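Local coordinates for phosphoglycerate dehydrogenase (Lactobacillus plantarum, PDB 3EVT), which probably catalyses the NAD-dependent oxidation of 3-phosphoglycerate to 3-phosphohydroxypyruvate, the entry step of serine biosynthesis, at residues V85-A97 against F299-D311. Numbering follows the deposited sequence.
Sequences VVVANTSGIHADA and FVKDGTLVRNQVD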
loop_
_atom_site.group_PDB
_atom_site.type_symbol
_atom_site.label_atom_id
_atom_site.label_comp_id
_atom_site.label_asym_id
_atom_site.label_seq_id
_atom_site.Cartn_x
_atom_site.Cartn_y
_atom_site.Cartn_z
ATOM N N VAL A 85 -2.634 -26.946 -16.682
ATOM C CA VAL A 85 -2.978 -25.574 -16.998
ATOM C C VAL A 85 -3.236 -24.731 -15.749
ATOM O O VAL A 85 -3.975 -25.158 -14.885
ATOM C CB VAL A 85 -4.163 -25.520 -17.940
ATOM C CG1 VAL A 85 -4.492 -24.023 -18.231
ATOM C CG2 VAL A 85 -3.776 -26.273 -19.222
ATOM N N VAL A 86 -2.592 -23.559 -15.648
ATOM C CA VAL A 86 -2.936 -22.599 -14.571
ATOM C C VAL A 86 -4.135 -21.740 -14.978
ATOM O O VAL A 86 -4.285 -21.406 -16.136
ATOM C CB VAL A 86 -1.714 -21.720 -14.025
ATOM C CG1 VAL A 86 -0.580 -22.628 -13.423
ATOM C CG2 VAL A 86 -1.183 -20.739 -15.037
ATOM N N VAL A 87 -5.001 -21.438 -14.011
ATOM C CA VAL A 87 -6.184 -20.628 -14.246
ATOM C C VAL A 87 -6.270 -19.492 -13.216
ATOM O O VAL A 87 -5.944 -19.676 -12.044
ATOM C CB VAL A 87 -7.477 -21.493 -14.197
ATOM C CG1 VAL A 87 -8.694 -20.666 -14.593
ATOM C CG2 VAL A 87 -7.325 -22.695 -15.114
ATOM N N ALA A 88 -6.690 -18.310 -13.670
ATOM C CA ALA A 88 -6.981 -17.178 -12.779
ATOM C C ALA A 88 -8.343 -16.661 -13.172
ATOM O O ALA A 88 -8.779 -16.890 -14.320
ATOM C CB ALA A 88 -5.953 -16.069 -12.907
ATOM N N ASN A 89 -9.003 -15.974 -12.222
ATOM C CA ASN A 89 -10.291 -15.339 -12.449
ATOM C C ASN A 89 -10.209 -13.849 -12.136
ATOM O O ASN A 89 -9.114 -13.280 -12.128
ATOM C CB ASN A 89 -11.391 -16.063 -11.675
ATOM C CG ASN A 89 -11.290 -15.844 -10.213
ATOM O OD1 ASN A 89 -10.417 -15.121 -9.734
ATOM N ND2 ASN A 89 -12.190 -16.476 -9.468
ATOM N N THR A 90 -11.368 -13.215 -11.928
ATOM C CA THR A 90 -11.481 -11.769 -11.737
ATOM C C THR A 90 -12.154 -11.364 -10.414
ATOM O O THR A 90 -12.874 -10.362 -10.368
ATOM C CB THR A 90 -12.325 -11.137 -12.854
ATOM O OG1 THR A 90 -13.463 -11.981 -13.082
ATOM C CG2 THR A 90 -11.503 -10.975 -14.178
ATOM N N SER A 91 -11.943 -12.106 -9.339
ATOM C CA SER A 91 -12.486 -11.642 -8.068
ATOM C C SER A 91 -11.746 -10.484 -7.404
ATOM O O SER A 91 -10.644 -10.096 -7.812
ATOM C CB SER A 91 -12.676 -12.786 -7.071
ATOM O OG SER A 91 -11.500 -13.525 -6.954
ATOM N N GLY A 92 -12.389 -9.889 -6.394
ATOM C CA GLY A 92 -11.739 -8.876 -5.562
ATOM C C GLY A 92 -11.705 -7.449 -6.076
ATOM O O GLY A 92 -11.135 -6.553 -5.415
ATOM N N ILE A 93 -12.308 -7.211 -7.245
ATOM C CA ILE A 93 -12.165 -5.896 -7.891
ATOM C C ILE A 93 -12.766 -4.748 -7.090
ATOM O O ILE A 93 -12.079 -3.743 -6.799
ATOM C CB ILE A 93 -12.732 -5.856 -9.309
ATOM C CG1 ILE A 93 -12.017 -6.902 -10.195
ATOM C CG2 ILE A 93 -12.549 -4.402 -9.847
ATOM C CD1 ILE A 93 -12.599 -7.027 -11.620
ATOM N N HIS A 94 -14.035 -4.889 -6.727
ATOM C CA HIS A 94 -14.722 -3.883 -5.911
ATOM C C HIS A 94 -14.035 -3.772 -4.568
ATOM O O HIS A 94 -13.712 -2.702 -4.145
ATOM C CB HIS A 94 -16.203 -4.243 -5.640
ATOM C CG HIS A 94 -17.153 -3.805 -6.710
ATOM N ND1 HIS A 94 -17.811 -4.699 -7.552
ATOM C CD2 HIS A 94 -17.574 -2.567 -7.074
ATOM C CE1 HIS A 94 -18.585 -4.028 -8.392
ATOM N NE2 HIS A 94 -18.448 -2.732 -8.134
ATOM N N ALA A 95 -13.840 -4.894 -3.896
ATOM C CA ALA A 95 -13.149 -4.890 -2.593
ATOM C C ALA A 95 -11.751 -4.250 -2.639
ATOM O O ALA A 95 -11.407 -3.537 -1.742
ATOM C CB ALA A 95 -13.074 -6.286 -2.013
ATOM N N ASP A 96 -10.951 -4.511 -3.676
ATOM C CA ASP A 96 -9.683 -3.783 -3.914
ATOM C C ASP A 96 -9.815 -2.262 -3.988
ATOM O O ASP A 96 -9.010 -1.560 -3.364
ATOM C CB ASP A 96 -8.995 -4.256 -5.211
ATOM C CG ASP A 96 -7.796 -5.217 -4.947
ATOM O OD1 ASP A 96 -7.979 -6.239 -4.200
ATOM O OD2 ASP A 96 -6.671 -4.963 -5.508
ATOM N N ALA A 97 -10.782 -1.740 -4.745
ATOM C CA ALA A 97 -10.955 -0.286 -4.820
ATOM C C ALA A 97 -11.300 0.342 -3.477
ATOM O O ALA A 97 -10.752 1.357 -3.124
ATOM C CB ALA A 97 -12.011 0.132 -5.884
ATOM N N PHE A 299 3.396 -14.733 -16.121
ATOM C CA PHE A 299 3.419 -15.967 -16.901
ATOM C C PHE A 299 4.561 -16.002 -17.953
ATOM O O PHE A 299 5.243 -17.015 -18.145
ATOM C CB PHE A 299 2.079 -16.179 -17.628
ATOM C CG PHE A 299 2.128 -17.315 -18.584
ATOM C CD1 PHE A 299 2.031 -18.623 -18.121
ATOM C CD2 PHE A 299 2.355 -17.088 -19.922
ATOM C CE1 PHE A 299 2.130 -19.685 -18.989
ATOM C CE2 PHE A 299 2.446 -18.151 -20.833
ATOM C CZ PHE A 299 2.349 -19.459 -20.361
ATOM N N VAL A 300 4.726 -14.901 -18.667
ATOM C CA VAL A 300 5.765 -14.820 -19.664
ATOM C C VAL A 300 7.150 -14.847 -18.971
ATOM O O VAL A 300 8.049 -15.551 -19.421
ATOM C CB VAL A 300 5.557 -13.590 -20.567
ATOM C CG1 VAL A 300 6.865 -13.179 -21.238
ATOM C CG2 VAL A 300 4.459 -13.885 -21.602
ATOM N N LYS A 301 7.270 -14.160 -17.831
ATOM C CA LYS A 301 8.524 -14.048 -17.053
ATOM C C LYS A 301 8.897 -15.407 -16.496
ATOM O O LYS A 301 10.009 -15.890 -16.695
ATOM C CB LYS A 301 8.336 -13.044 -15.914
ATOM C CG LYS A 301 9.526 -12.821 -14.997
ATOM C CD LYS A 301 9.220 -11.729 -13.938
ATOM C CE LYS A 301 10.253 -11.690 -12.800
ATOM N NZ LYS A 301 9.856 -12.521 -11.599
ATOM N N ASP A 302 7.979 -16.086 -15.830
ATOM C CA ASP A 302 8.427 -17.343 -15.268
ATOM C C ASP A 302 7.398 -18.425 -15.145
ATOM O O ASP A 302 7.590 -19.373 -14.387
ATOM C CB ASP A 302 9.152 -17.116 -13.919
ATOM C CG ASP A 302 8.223 -16.631 -12.806
ATOM O OD1 ASP A 302 6.971 -16.671 -12.946
ATOM O OD2 ASP A 302 8.767 -16.199 -11.772
ATOM N N GLY A 303 6.296 -18.300 -15.872
ATOM C CA GLY A 303 5.304 -19.351 -15.838
ATOM C C GLY A 303 4.345 -19.282 -14.661
ATOM O O GLY A 303 3.430 -20.086 -14.570
ATOM N N THR A 304 4.501 -18.320 -13.764
ATOM C CA THR A 304 3.538 -18.222 -12.663
ATOM C C THR A 304 2.587 -17.023 -12.833
ATOM O O THR A 304 2.806 -16.172 -13.704
ATOM C CB THR A 304 4.275 -18.113 -11.296
ATOM O OG1 THR A 304 5.114 -16.939 -11.296
ATOM C CG2 THR A 304 5.135 -19.367 -11.102
ATOM N N LEU A 305 1.578 -16.970 -11.958
ATOM C CA LEU A 305 0.558 -15.929 -11.935
ATOM C C LEU A 305 0.748 -15.070 -10.709
ATOM O O LEU A 305 1.279 -15.547 -9.690
ATOM C CB LEU A 305 -0.838 -16.564 -11.885
ATOM C CG LEU A 305 -1.090 -17.483 -13.070
ATOM C CD1 LEU A 305 -2.508 -18.118 -12.970
ATOM C CD2 LEU A 305 -0.861 -16.675 -14.369
ATOM N N VAL A 306 0.303 -13.816 -10.784
ATOM C CA VAL A 306 0.376 -12.942 -9.643
ATOM C C VAL A 306 -0.958 -12.590 -8.991
ATOM O O VAL A 306 -0.961 -12.108 -7.866
ATOM C CB VAL A 306 1.001 -11.636 -10.004
ATOM C CG1 VAL A 306 0.252 -10.998 -11.138
ATOM C CG2 VAL A 306 0.969 -10.747 -8.788
ATOM N N ARG A 307 -2.083 -12.786 -9.694
ATOM C CA ARG A 307 -3.364 -12.291 -9.187
ATOM C C ARG A 307 -4.475 -13.324 -9.401
ATOM O O ARG A 307 -4.654 -13.822 -10.499
ATOM C CB ARG A 307 -3.715 -10.975 -9.894
ATOM C CG ARG A 307 -5.107 -10.489 -9.655
ATOM C CD ARG A 307 -5.232 -9.781 -8.282
ATOM N NE ARG A 307 -6.609 -9.374 -7.994
ATOM C CZ ARG A 307 -7.113 -8.181 -8.266
ATOM N NH1 ARG A 307 -6.331 -7.248 -8.819
ATOM N NH2 ARG A 307 -8.391 -7.920 -7.987
ATOM N N ASN A 308 -5.228 -13.647 -8.362
ATOM C CA ASN A 308 -6.472 -14.441 -8.523
ATOM C C ASN A 308 -6.290 -15.842 -9.053
ATOM O O ASN A 308 -7.232 -16.414 -9.654
ATOM C CB ASN A 308 -7.501 -13.724 -9.410
ATOM C CG ASN A 308 -8.030 -12.463 -8.750
ATOM O OD1 ASN A 308 -7.788 -12.270 -7.572
ATOM N ND2 ASN A 308 -8.719 -11.596 -9.497
ATOM N N GLN A 309 -5.117 -16.410 -8.833
ATOM C CA GLN A 309 -4.924 -17.810 -9.197
ATOM C C GLN A 309 -5.952 -18.718 -8.518
ATOM O O GLN A 309 -6.098 -18.742 -7.293
ATOM C CB GLN A 309 -3.478 -18.303 -9.024
ATOM C CG GLN A 309 -3.267 -19.658 -9.754
ATOM C CD GLN A 309 -1.860 -20.254 -9.639
ATOM O OE1 GLN A 309 -0.930 -19.601 -9.207
ATOM N NE2 GLN A 309 -1.705 -21.476 -10.113
ATOM N N VAL A 310 -6.686 -19.430 -9.355
ATOM C CA VAL A 310 -7.701 -20.390 -8.941
ATOM C C VAL A 310 -7.051 -21.753 -8.628
ATOM O O VAL A 310 -6.347 -22.335 -9.447
ATOM C CB VAL A 310 -8.733 -20.568 -10.059
ATOM C CG1 VAL A 310 -9.665 -21.694 -9.737
ATOM C CG2 VAL A 310 -9.498 -19.266 -10.279
ATOM N N ASP A 311 -7.290 -22.276 -7.443
ATOM C CA ASP A 311 -6.636 -23.527 -7.069
ATOM C C ASP A 311 -7.264 -24.769 -7.731
ATOM O O ASP A 311 -6.622 -25.471 -8.540
ATOM C CB ASP A 311 -6.691 -23.727 -5.568
ATOM C CG ASP A 311 -6.523 -25.168 -5.209
ATOM O OD1 ASP A 311 -5.368 -25.629 -5.302
ATOM O OD2 ASP A 311 -7.535 -25.844 -4.901
HETATM O O HOH W 1 -4.368 -22.576 -11.222
#
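The guanidinium of R307 has the carboxylate of D96 over one face, while the carbonyl of S91 sits near its plane at the edge. The two flat charged groups are nearly parallel, 14° apart. D96 OD2 is 4.0 Å from R307 NH1 and faces no N-H, so charge alone links them; K155 takes the salt bridge with D96. R307 NH2 instead donates to S91 O, 3.1 Å away and in the carbonyl plane. The R307 chain bends at chi2 (80°) and runs alongside the N308 side chain; NE bonds to N308 OD1 from above the plane of the amide carbonyl.

The amide of N308 stands across that of N89, the planes 83° apart. Its ND2 gives one bond to S91 O at 3.0 Å and another to N89 O at 3.1 Å. S91 O is thus gripped twice, by R307 and N308. With an alanine here instead of N308, S91 O and N89 O would probably each lose a donor, and R307 NE the acceptor that helps fix its guanidinium. N89 turns its own ND2 to A70 O.

The backbones also pair: N89 N donates to N308 O, and V310 N to V87 O at 2.8 Å. A water joins V87 N, Q309 NE2 and V310 O. V86 CG2 meets L305 CD1 at 3.6 Å.

The C-terminal segment 303-311 runs beside strand 86-88, outermost within this chain in the five-stranded parallel sheet, with a single beta bridge, A88 to Q309. Through R307 and N308 it also bonds to residues 89-91, which lead from the strand into helix 93-110, consistent with the two-domain fold of D-2-hydroxyacid dehydrogenases.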